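Local structure of beta subunit of a putative Aromatic-ring-hydroxylating dioxygenase (Novosphingobium aromaticivorans DSM 12444, 3EBY) at residues A107-V113 and Y125-V131; A12-D17 and R94-T98; F19-Y23 and V141-R146. The protein is probably the small, NTF2-like beta subunit of an aromatic-ring-hydroxylating dioxygenase, a family whose enzymes add oxygen to aromatic rings. All coordinates share one frame. Where two conformers were deposited one is given. Residues are numbered along the deposited sequence.

Interaction 1: A107-V113 and Y125-V131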
loop_
_atom_site.group_PDB
_atom_site.type_symbol
_atom_site.label_atom_id
_atom_site.label_comp_id
_atom_site.label_asym_id
_atom_site.label_seq_id
_atom_site.Cartn_x
_atom_site.Cartn_y
_atom_site.Cartn_z
ATOM N N ALA A 107 -13.782 -11.518 -1.566
ATOM C CA ALA A 107 -13.059 -10.266 -1.202
ATOM C C ALA A 107 -12.458 -9.606 -2.409
ATOM O O ALA A 107 -12.284 -10.235 -3.445
ATOM C CB ALA A 107 -11.970 -10.532 -0.147
ATOM N N GLU A 108 -12.123 -8.326 -2.245
ATOM C CA GLU A 108 -11.454 -7.537 -3.283
ATOM C C GLU A 108 -10.365 -6.695 -2.648
ATOM O O GLU A 108 -10.511 -6.267 -1.514
ATOM C CB GLU A 108 -12.457 -6.644 -4.010
ATOM C CG GLU A 108 -13.678 -7.407 -4.560
ATOM C CD GLU A 108 -14.622 -6.566 -5.409
ATOM O OE1 GLU A 108 -14.328 -5.377 -5.713
ATOM O OE2 GLU A 108 -15.691 -7.112 -5.747
ATOM N N ALA A 109 -9.253 -6.498 -3.374
ATOM C CA ALA A 109 -8.141 -5.681 -2.886
ATOM C C ALA A 109 -7.433 -5.016 -4.057
ATOM O O ALA A 109 -7.158 -5.671 -5.076
ATOM C CB ALA A 109 -7.166 -6.548 -2.082
ATOM N N SER A 110 -7.176 -3.712 -3.941
ATOM C CA SER A 110 -6.420 -2.985 -4.941
ATOM C C SER A 110 -4.972 -3.405 -4.885
ATOM O O SER A 110 -4.482 -3.802 -3.843
ATOM C CB SER A 110 -6.508 -1.462 -4.732
ATOM O OG SER A 110 -7.831 -1.027 -5.004
ATOM N N TYR A 111 -4.307 -3.334 -6.027
ATOM C CA TYR A 111 -2.870 -3.633 -6.128
ATOM C C TYR A 111 -2.185 -2.806 -7.215
ATOM O O TYR A 111 -2.810 -2.365 -8.189
ATOM C CB TYR A 111 -2.635 -5.136 -6.408
ATOM C CG TYR A 111 -2.990 -5.543 -7.842
ATOM C CD1 TYR A 111 -2.126 -5.275 -8.904
ATOM C CD2 TYR A 111 -4.229 -6.107 -8.137
ATOM C CE1 TYR A 111 -2.487 -5.592 -10.218
ATOM C CE2 TYR A 111 -4.615 -6.371 -9.481
ATOM C CZ TYR A 111 -3.740 -6.104 -10.499
ATOM O OH TYR A 111 -4.112 -6.317 -11.820
ATOM N N VAL A 112 -0.884 -2.626 -7.039
ATOM C CA VAL A 112 -0.033 -2.108 -8.094
ATOM C C VAL A 112 1.213 -2.930 -8.107
ATOM O O VAL A 112 1.807 -3.185 -7.053
ATOM C CB VAL A 112 0.300 -0.620 -7.940
ATOM C CG1 VAL A 112 1.254 -0.187 -9.062
ATOM C CG2 VAL A 112 -0.996 0.234 -7.995
ATOM N N VAL A 113 1.602 -3.367 -9.302
ATOM C CA VAL A 113 2.859 -4.049 -9.513
ATOM C C VAL A 113 3.804 -3.053 -10.182
ATOM O O VAL A 113 3.468 -2.450 -11.217
ATOM C CB VAL A 113 2.739 -5.308 -10.453
ATOM C CG1 VAL A 113 4.123 -5.946 -10.615
ATOM C CG2 VAL A 113 1.723 -6.288 -9.917
ATOM N N TYR A 125 3.993 -1.110 -13.701
ATOM C CA TYR A 125 3.799 -2.159 -14.703
ATOM C C TYR A 125 2.327 -2.531 -14.900
ATOM O O TYR A 125 1.847 -2.619 -16.052
ATOM C CB TYR A 125 4.627 -3.383 -14.335
ATOM C CG TYR A 125 4.354 -4.593 -15.173
ATOM C CD1 TYR A 125 4.575 -4.581 -16.538
ATOM C CD2 TYR A 125 3.819 -5.725 -14.612
ATOM C CE1 TYR A 125 4.298 -5.693 -17.315
ATOM C CE2 TYR A 125 3.500 -6.826 -15.378
ATOM C CZ TYR A 125 3.775 -6.818 -16.726
ATOM O OH TYR A 125 3.491 -7.941 -17.474
ATOM N N ASN A 126 1.623 -2.792 -13.790
ATOM C CA ASN A 126 0.217 -3.194 -13.850
ATOM C C ASN A 126 -0.495 -2.771 -12.580
ATOM O O ASN A 126 -0.044 -3.127 -11.472
ATOM C CB ASN A 126 0.117 -4.725 -14.045
ATOM C CG ASN A 126 -1.275 -5.193 -14.289
ATOM O OD1 ASN A 126 -2.001 -5.497 -13.347
ATOM N ND2 ASN A 126 -1.706 -5.184 -15.567
ATOM N N ALA A 127 -1.519 -1.925 -12.727
ATOM C CA ALA A 127 -2.410 -1.534 -11.616
ATOM C C ALA A 127 -3.797 -2.116 -11.828
ATOM O O ALA A 127 -4.313 -2.123 -12.960
ATOM C CB ALA A 127 -2.498 0.028 -11.500
ATOM N N GLY A 128 -4.445 -2.535 -10.739
ATOM C CA GLY A 128 -5.775 -3.170 -10.842
ATOM C C GLY A 128 -6.375 -3.480 -9.492
ATOM O O GLY A 128 -5.953 -2.916 -8.486
ATOM N N LYS A 129 -7.328 -4.411 -9.465
ATOM C CA LYS A 129 -7.808 -4.959 -8.234
ATOM C C LYS A 129 -8.021 -6.461 -8.371
ATOM O O LYS A 129 -8.303 -6.959 -9.482
ATOM C CB LYS A 129 -9.093 -4.290 -7.767
ATOM C CG LYS A 129 -10.303 -4.586 -8.599
ATOM C CD LYS A 129 -11.564 -4.111 -7.892
ATOM C CE LYS A 129 -12.775 -4.243 -8.782
ATOM N NZ LYS A 129 -14.059 -3.924 -8.023
ATOM N N TYR A 130 -7.682 -7.170 -7.308
ATOM C CA TYR A 130 -8.045 -8.598 -7.183
ATOM C C TYR A 130 -9.513 -8.729 -6.791
ATOM O O TYR A 130 -9.969 -8.063 -5.856
ATOM C CB TYR A 130 -7.178 -9.298 -6.119
ATOM C CG TYR A 130 -5.684 -9.242 -6.340
ATOM C CD1 TYR A 130 -5.106 -9.741 -7.515
ATOM C CD2 TYR A 130 -4.834 -8.721 -5.362
ATOM C CE1 TYR A 130 -3.705 -9.807 -7.674
ATOM C CE2 TYR A 130 -3.427 -8.711 -5.529
ATOM C CZ TYR A 130 -2.863 -9.303 -6.646
ATOM O OH TYR A 130 -1.471 -9.262 -6.808
ATOM N N VAL A 131 -10.222 -9.602 -7.487
ATOM C CA VAL A 131 -11.597 -10.014 -7.130
ATOM C C VAL A 131 -11.552 -11.517 -6.867
ATOM O O VAL A 131 -11.307 -12.326 -7.789
ATOM C CB VAL A 131 -12.590 -9.688 -8.246
ATOM C CG1 VAL A 131 -13.995 -10.172 -7.885
ATOM C CG2 VAL A 131 -12.591 -8.159 -8.518
#
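Two neighbouring strands of the central mixed sheet pair antiparallel here, as the two arms of the hairpin formed by strands 104-116 and 122-135. Their short axes approach to 4.4 Å at 161°. Hydrogen-bonded pairs join Ala109 with Tyr130, Tyr111 with Gly128 and Val113 with Asn126; in the middle one, Tyr111 N to Gly128 O and Gly128 N to Tyr111 O both measure 3.0 Å. At the Val113 end of these segments Val113 O receives Tyr125 N at 2.9 Å as well as Asn126 N at 3.2 Å, so two residues face one in a classic beta bulge.

The Tyr111 ring, in the p rotamer, lies across the partner strand, with Gly128 CA 4.0 Å from its centroid in a CH-pi contact. Glycine suits this place because a CB would collide with Tyr111 OH. That hydroxyl donates to Asn126 OD1 at 2.7 Å, and the ring stacks face to face on Tyr130, centroids 4.4 Å apart. Tyr130 in turn takes Arg146 by cation-pi and hydrogen-bonds Ile163 O through its hydroxyl.

The other face carries Glu108, Ser110, Val112, Ala127, Lys129 and Val131. Lys129 NZ bridges Glu108 OE1 at 2.7 Å and also pairs with Asp29 of the second subunit, while Ala127 is small enough for that subunit to pack on, and Ser110 OG hydrogen-bonds its Arg89. A curved antiparallel sheet with one face turned to its own helix and the other to a neighbouring subunit is characteristic of the NTF2-like fold of ring-hydroxylating dioxygenase beta subunits.

Interaction 2: A12-D17 and R94-T98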
loop_
_atom_site.group_PDB
_atom_site.type_symbol
_atom_site.label_atom_id
_atom_site.label_comp_id
_atom_site.label_asym_id
_atom_site.label_seq_id
_atom_site.Cartn_x
_atom_site.Cartn_y
_atom_site.Cartn_z
ATOM N N ALA A 12 -11.291 -13.867 9.567
ATOM C CA ALA A 12 -11.261 -13.925 8.095
ATOM C C ALA A 12 -10.477 -12.729 7.500
ATOM O O ALA A 12 -9.700 -12.901 6.566
ATOM C CB ALA A 12 -12.654 -13.968 7.528
ATOM N N GLN A 13 -10.711 -11.523 8.041
ATOM C CA GLN A 13 -9.991 -10.318 7.565
ATOM C C GLN A 13 -8.470 -10.516 7.665
ATOM O O GLN A 13 -7.728 -10.288 6.693
ATOM C CB GLN A 13 -10.400 -9.095 8.387
ATOM C CG GLN A 13 -9.729 -7.786 7.927
ATOM C CD GLN A 13 -10.304 -7.276 6.651
ATOM O OE1 GLN A 13 -11.503 -7.071 6.554
ATOM N NE2 GLN A 13 -9.436 -7.044 5.642
ATOM N N SER A 14 -8.006 -10.931 8.837
ATOM C CA SER A 14 -6.576 -11.132 9.050
ATOM C C SER A 14 -6.021 -12.227 8.154
ATOM O O SER A 14 -4.903 -12.103 7.649
ATOM C CB SER A 14 -6.279 -11.473 10.518
ATOM O OG SER A 14 -6.591 -10.394 11.354
ATOM N N ALA A 15 -6.759 -13.339 8.036
ATOM C CA ALA A 15 -6.343 -14.469 7.178
ATOM C C ALA A 15 -6.127 -14.019 5.714
ATOM O O ALA A 15 -5.117 -14.357 5.075
ATOM C CB ALA A 15 -7.415 -15.631 7.258
ATOM N N ILE A 16 -7.053 -13.228 5.200
ATOM C CA ILE A 16 -6.999 -12.777 3.816
ATOM C C ILE A 16 -5.893 -11.737 3.633
ATOM O O ILE A 16 -5.132 -11.794 2.652
ATOM C CB ILE A 16 -8.390 -12.257 3.336
ATOM C CG1 ILE A 16 -9.346 -13.463 3.167
ATOM C CG2 ILE A 16 -8.269 -11.458 2.055
ATOM C CD1 ILE A 16 -10.789 -13.090 3.037
ATOM N N ASP A 17 -5.791 -10.785 4.558
ATOM C CA ASP A 17 -4.721 -9.810 4.453
ATOM C C ASP A 17 -3.312 -10.467 4.573
ATOM O O ASP A 17 -2.414 -10.132 3.812
ATOM C CB ASP A 17 -4.891 -8.683 5.477
ATOM C CG ASP A 17 -6.049 -7.731 5.141
ATOM O OD1 ASP A 17 -6.351 -7.528 3.939
ATOM O OD2 ASP A 17 -6.608 -7.125 6.101
ATOM N N ARG A 94 -5.402 -3.237 1.690
ATOM C CA ARG A 94 -6.206 -4.030 2.610
ATOM C C ARG A 94 -7.456 -4.552 1.885
ATOM O O ARG A 94 -8.062 -3.848 1.095
ATOM C CB ARG A 94 -6.578 -3.194 3.829
ATOM C CG ARG A 94 -7.402 -3.913 4.886
ATOM C CD ARG A 94 -7.640 -2.968 6.045
ATOM N NE ARG A 94 -8.441 -3.539 7.120
ATOM C CZ ARG A 94 -7.943 -4.043 8.236
ATOM N NH1 ARG A 94 -6.638 -4.207 8.374
ATOM N NH2 ARG A 94 -8.759 -4.471 9.189
ATOM N N ALA A 95 -7.837 -5.785 2.179
ATOM C CA ALA A 95 -8.976 -6.439 1.510
ATOM C C ALA A 95 -10.310 -5.949 2.060
ATOM O O ALA A 95 -10.476 -5.785 3.284
ATOM C CB ALA A 95 -8.880 -7.982 1.652
ATOM N N VAL A 96 -11.268 -5.778 1.149
ATOM C CA VAL A 96 -12.674 -5.572 1.506
ATOM C C VAL A 96 -13.454 -6.852 1.295
ATOM O O VAL A 96 -13.540 -7.378 0.163
ATOM C CB VAL A 96 -13.315 -4.425 0.660
ATOM C CG1 VAL A 96 -14.774 -4.210 1.060
ATOM C CG2 VAL A 96 -12.504 -3.108 0.812
ATOM N N ILE A 97 -13.922 -7.430 2.389
ATOM C CA ILE A 97 -14.732 -8.641 2.323
ATOM C C ILE A 97 -16.133 -8.267 1.827
ATOM O O ILE A 97 -16.817 -7.411 2.424
ATOM C CB ILE A 97 -14.791 -9.343 3.681
ATOM C CG1 ILE A 97 -13.394 -9.884 4.049
ATOM C CG2 ILE A 97 -15.846 -10.491 3.680
ATOM C CD1 ILE A 97 -13.298 -10.369 5.480
ATOM N N THR A 98 -16.552 -8.926 0.753
ATOM C CA THR A 98 -17.790 -8.605 0.065
ATOM C C THR A 98 -18.897 -9.640 0.240
ATOM O O THR A 98 -20.025 -9.399 -0.174
ATOM C CB THR A 98 -17.546 -8.418 -1.445
ATOM O OG1 THR A 98 -16.995 -9.623 -2.009
ATOM C CG2 THR A 98 -16.599 -7.238 -1.701
HETATM O O HOH W 1 -13.672 -6.169 5.027
#
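In this NTF2-like fold the N-terminal helix 8-28 lies against the sheet, and here residues 12-17 meet segment 94-98, on the outermost strand of the sheet within this chain, in a helix-to-strand contact. The axes of helix 12-17 and strand 96-98, 9.5 Å apart at closest approach, run at 117°, so the helix crosses the strand steeply.

Arg94 comes first. Its long extended side chain lays a guanidinium face over Gln13 CG and Asp17 OD2; the resulting salt bridge, Arg94 NH1 to Asp17 OD2 at 3.7 Å, is long and purely electrostatic, since the oxygen stands well out of the guanidinium plane. The stronger partner of this arginine is Asp18 of the second subunit, which ties the contact into the subunit interface.

Ala95 follows, bonded at both ends of its backbone. Its N donates to Asp17 OD1 at 2.9 Å and its O accepts from Gln13 NE2 at 2.9 Å, so an acid and an amide, one helical turn apart, supply what the peptide groups need. The small methyl allows this close approach and packs on Ile16, Ala95 CB to Ile16 CG2 3.6 Å.

Val96 points away from the helix, whereas Ile97 turns back to it, its branched chain lying near Ala12 and Ile16, with CD1 4.2 Å from Ala12 CB. The Ile97 backbone is reached through solvent: one water donates to Gln13 OE1 at 2.8 Å and accepts from Ile97 N at 2.9 Å.

Interaction 3: F19-Y23 and V141-R146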
loop_
_atom_site.group_PDB
_atom_site.type_symbol
_atom_site.label_atom_id
_atom_site.label_comp_id
_atom_site.label_asym_id
_atom_site.label_seq_id
_atom_site.Cartn_x
_atom_site.Cartn_y
_atom_site.Cartn_z
ATOM N N PHE A 19 -2.632 -13.633 3.711
ATOM C CA PHE A 19 -2.515 -14.325 2.433
ATOM C C PHE A 19 -1.986 -13.361 1.355
ATOM O O PHE A 19 -1.027 -13.677 0.639
ATOM C CB PHE A 19 -3.886 -14.896 2.000
ATOM C CG PHE A 19 -3.858 -15.605 0.669
ATOM C CD1 PHE A 19 -3.852 -14.883 -0.512
ATOM C CD2 PHE A 19 -3.717 -16.994 0.607
ATOM C CE1 PHE A 19 -3.783 -15.501 -1.724
ATOM C CE2 PHE A 19 -3.615 -17.638 -0.629
ATOM C CZ PHE A 19 -3.641 -16.876 -1.802
ATOM N N ASN A 20 -2.598 -12.177 1.239
ATOM C CA ASN A 20 -2.191 -11.236 0.181
ATOM C C ASN A 20 -0.742 -10.746 0.361
ATOM O O ASN A 20 0.001 -10.660 -0.612
ATOM C CB ASN A 20 -3.169 -10.051 0.077
ATOM C CG ASN A 20 -4.455 -10.423 -0.669
ATOM O OD1 ASN A 20 -4.491 -11.428 -1.368
ATOM N ND2 ASN A 20 -5.551 -9.698 -0.390
ATOM N N ALA A 21 -0.348 -10.462 1.599
ATOM C CA ALA A 21 1.040 -10.033 1.877
ATOM C C ALA A 21 2.048 -11.090 1.403
ATOM O O ALA A 21 2.998 -10.784 0.685
ATOM C CB ALA A 21 1.221 -9.718 3.366
ATOM N N ALA A 22 1.775 -12.356 1.729
ATOM C CA ALA A 22 2.650 -13.467 1.385
ATOM C C ALA A 22 2.597 -13.791 -0.107
ATOM O O ALA A 22 3.593 -14.150 -0.680
ATOM C CB ALA A 22 2.271 -14.693 2.189
ATOM N N TYR A 23 1.432 -13.568 -0.723
ATOM C CA TYR A 23 1.248 -13.783 -2.164
ATOM C C TYR A 23 2.143 -12.793 -2.946
ATOM O O TYR A 23 2.867 -13.165 -3.888
ATOM C CB TYR A 23 -0.241 -13.586 -2.518
ATOM C CG TYR A 23 -0.590 -13.717 -4.000
ATOM C CD1 TYR A 23 -0.390 -12.658 -4.890
ATOM C CD2 TYR A 23 -1.146 -14.888 -4.504
ATOM C CE1 TYR A 23 -0.705 -12.785 -6.234
ATOM C CE2 TYR A 23 -1.465 -15.010 -5.866
ATOM C CZ TYR A 23 -1.214 -13.975 -6.716
ATOM O OH TYR A 23 -1.575 -14.085 -8.054
ATOM N N VAL A 141 -6.039 -21.283 4.173
ATOM C CA VAL A 141 -6.501 -20.170 3.314
ATOM C C VAL A 141 -5.961 -20.358 1.903
ATOM O O VAL A 141 -4.778 -20.211 1.676
ATOM C CB VAL A 141 -6.002 -18.788 3.861
ATOM C CG1 VAL A 141 -6.390 -17.691 2.944
ATOM C CG2 VAL A 141 -6.551 -18.550 5.282
ATOM N N ARG A 142 -6.853 -20.646 0.954
ATOM C CA ARG A 142 -6.453 -20.875 -0.429
ATOM C C ARG A 142 -7.469 -20.205 -1.370
ATOM O O ARG A 142 -8.670 -20.115 -1.037
ATOM C CB ARG A 142 -6.367 -22.388 -0.727
ATOM C CG ARG A 142 -5.230 -23.138 0.022
ATOM C CD ARG A 142 -4.921 -24.475 -0.634
ATOM N NE ARG A 142 -6.060 -25.368 -0.509
ATOM C CZ ARG A 142 -6.205 -26.529 -1.130
ATOM N NH1 ARG A 142 -5.253 -27.008 -1.924
ATOM N NH2 ARG A 142 -7.330 -27.215 -0.957
ATOM N N LEU A 143 -6.982 -19.765 -2.534
ATOM C CA LEU A 143 -7.826 -19.174 -3.562
ATOM C C LEU A 143 -8.588 -20.251 -4.334
ATOM O O LEU A 143 -7.994 -21.192 -4.853
ATOM C CB LEU A 143 -6.998 -18.352 -4.543
ATOM C CG LEU A 143 -6.489 -16.985 -4.071
ATOM C CD1 LEU A 143 -5.405 -16.411 -5.041
ATOM C CD2 LEU A 143 -7.678 -16.014 -3.887
ATOM N N LYS A 144 -9.910 -20.132 -4.321
ATOM C CA LYS A 144 -10.784 -20.857 -5.275
ATOM C C LYS A 144 -10.745 -20.145 -6.652
ATOM O O LYS A 144 -10.627 -20.789 -7.727
ATOM C CB LYS A 144 -12.211 -20.913 -4.743
ATOM C CG LYS A 144 -13.215 -21.588 -5.689
ATOM C CD LYS A 144 -12.835 -23.014 -6.004
ATOM C CE LYS A 144 -13.951 -23.744 -6.762
ATOM N NZ LYS A 144 -13.568 -25.165 -6.996
ATOM N N SER A 145 -10.865 -18.824 -6.627
ATOM C CA SER A 145 -10.729 -18.042 -7.855
ATOM C C SER A 145 -10.166 -16.659 -7.592
ATOM O O SER A 145 -10.500 -16.005 -6.594
ATOM C CB SER A 145 -12.069 -17.918 -8.587
ATOM O OG SER A 145 -12.992 -17.125 -7.863
ATOM N N ARG A 146 -9.308 -16.226 -8.500
ATOM C CA ARG A 146 -8.736 -14.835 -8.486
ATOM C C ARG A 146 -8.784 -14.279 -9.889
ATOM O O ARG A 146 -8.214 -14.864 -10.850
ATOM C CB ARG A 146 -7.309 -14.827 -7.940
ATOM C CG ARG A 146 -6.483 -13.540 -8.233
ATOM C CD ARG A 146 -5.331 -13.325 -7.222
ATOM N NE ARG A 146 -5.865 -12.845 -5.929
ATOM C CZ ARG A 146 -5.124 -12.540 -4.867
ATOM N NH1 ARG A 146 -3.792 -12.607 -4.922
ATOM N NH2 ARG A 146 -5.701 -12.067 -3.779
#
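The helix 8-28 presses two aromatic knobs, Phe19 and Tyr23, one turn apart, toward the start of the last strand, where the chain bends at Lys144. The flat Phe19 ring fills the hollow between Val141 and Leu143, residues whose CA-to-CB bonds both point to the helix while that of Arg142 between them points away. Phe19 CD2 lies 3.6 Å from Val141 CG1 and Phe19 CZ 3.6 Å from Leu143 CG. A large apolar ring suits this buried place, and Phe134 meets it edge to face from the neighbouring strand.

Beyond the bend Arg146 reaches back to the helix, and its guanidinium points its NH1 edge at one face of the Tyr23 ring, Arg146 NH1 3.4 Å from Tyr23 CE1. Arg146 CZ stands 4.4 Å from the centroid of that ring, 5° off its normal, in a cation-pi contact. Asn20 takes Arg146 NH2 on its OD1 at 2.8 Å. The buried charge is further answered by a salt bridge with Asp132 and by the Tyr130 ring. Tyr23 is polar only at its tip, where its hydroxyl bonds the C-terminal carboxylate of Ile163 and Trp35 NE1.

At the bend Lys144 and Ser145 both face Arg133, a classic beta bulge. A long helix packed into the concave side of a strongly bent sheet, with a bulge where the strand turns its corner, is characteristic of the NTF2-like alpha+beta fold.

The contacts lie close together: the centres of interactions 2 and 3 are about 10 Å apart, those of interactions 1 and 3 about 13 Å, and those of interactions 1 and 2 about 14 Å. Interactions 2 and 3 dock successive parts of helix 8-28 on the sheet that interaction 1 helps to build, and their segments alternate along the chain. Interaction 1 comes after interaction 2 has closed and falls between the segments of interaction 3. Glu108 O and Val96 N, 2.8 Å apart, link 1 to 2; Tyr130 beside Arg146 links 1 to 3. Interactions 1 and 2 touch the second subunit and helix 8-28 also meets the third, so elements that build the fold also line the trimer interfaces.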